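Local structure of Nrps/pks (4OPF) at residues N295-G298 and P302-I305. The protein is a ketosynthase domain of the oxazolomycin assembly line, an "AT-less" type I polyketide synthase, and probably receives and passes on the growing acyl chain. Numbering follows the deposited sequence.
Sequences NAAG and PDLI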
# COMPACT_ATOMS: atom_id res chain seq x y z
N ASN A 295 15.81 6.35 14.24
CA ASN A 295 15.29 5.01 14.34
C ASN A 295 15.50 4.42 15.71
O ASN A 295 14.60 3.83 16.29
CB ASN A 295 15.94 4.12 13.33
CG ASN A 295 15.34 2.74 13.35
OD1 ASN A 295 14.14 2.58 13.27
ND2 ASN A 295 16.18 1.74 13.54
N ALA A 296 16.71 4.56 16.22
CA ALA A 296 17.00 4.20 17.59
C ALA A 296 16.70 2.76 17.89
O ALA A 296 15.88 2.42 18.72
CB ALA A 296 16.26 5.14 18.54
N ALA A 297 17.40 1.88 17.21
CA ALA A 297 17.14 0.45 17.34
C ALA A 297 17.42 -0.04 18.75
O ALA A 297 16.77 -0.94 19.21
CB ALA A 297 18.00 -0.33 16.35
N GLY A 298 18.40 0.53 19.43
CA GLY A 298 18.73 0.13 20.79
C GLY A 298 19.68 -1.06 20.83
O GLY A 298 19.56 -1.96 21.66
N PRO A 302 23.54 -1.61 14.97
CA PRO A 302 22.66 -0.79 14.15
C PRO A 302 22.66 0.67 14.58
O PRO A 302 22.53 1.53 13.73
CB PRO A 302 21.29 -1.42 14.33
CG PRO A 302 21.44 -2.45 15.37
CD PRO A 302 22.88 -2.78 15.53
N ASP A 303 22.83 0.98 15.87
CA ASP A 303 22.83 2.36 16.29
C ASP A 303 24.04 3.10 15.72
O ASP A 303 23.95 4.25 15.28
CB ASP A 303 22.86 2.43 17.82
CG ASP A 303 21.50 2.07 18.48
OD1 ASP A 303 20.45 1.97 17.79
OD2 ASP A 303 21.51 1.89 19.73
N LEU A 304 25.19 2.45 15.76
CA LEU A 304 26.38 3.05 15.20
C LEU A 304 26.25 3.26 13.69
O LEU A 304 26.63 4.29 13.15
CB LEU A 304 27.57 2.14 15.47
CG LEU A 304 28.89 2.62 14.90
CD1 LEU A 304 29.25 3.95 15.55
CD2 LEU A 304 29.96 1.55 15.10
N ILE A 305 25.72 2.27 13.00
CA ILE A 305 25.45 2.38 11.58
C ILE A 305 24.54 3.57 11.30
O ILE A 305 24.81 4.38 10.37
CB ILE A 305 24.85 1.07 11.04
CG1 ILE A 305 26.00 0.06 10.92
CG2 ILE A 305 24.12 1.31 9.72
CD1 ILE A 305 25.54 -1.36 10.69
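In the turn that carries the chain from strand 291-293 into helix 300-314 of this thiolase-type fold, the carboxylate of D303, in the first turn of the helix, reaches back to the backbone at A297 and G298. G298 N donates to D303 OD1 at 3.0 Å, with an N-H...O angle of 153°; it comes in on the syn side, only 15° out of the carboxylate plane. The amide nitrogen of A297 also lies close, 3.1 Å from the same OD1. What brings the acid here is its first torsion: CG is anti to the carbonyl carbon, beside the backbone N (chi1 -75°), which turns the carboxylate back towards the loop. OD2 faces other amides, bonding F214 N and, weakly, S299 N, so the buried negative charge is met by backbone N-H groups and, being near the helix start, probably gains from the helix dipole too. With an alanine here, the amides of G298 and F214 would probably lose their acceptor and the A297-G298 part of the loop one of its ties to the helix. Beside the carboxylate, A297 CB rests on CB of the P302 ring at 4.0 Å. G298 has backbone angles at which a side chain would jam against the carbonyl oxygen of A297. Further along the same helix, E306 takes the backbone N-H groups of N295 and A296, while K328 holds their carbonyl oxygens. Strand, tight loop and helix N-terminus correspond to the HGTGT...GDPIE signature of ketosynthases, in which N295 occupies the position usually held by the first active-site histidine; this is consistent with a domain impaired in decarboxylative condensation that still keeps the signature's aspartate, here bonded back to the loop.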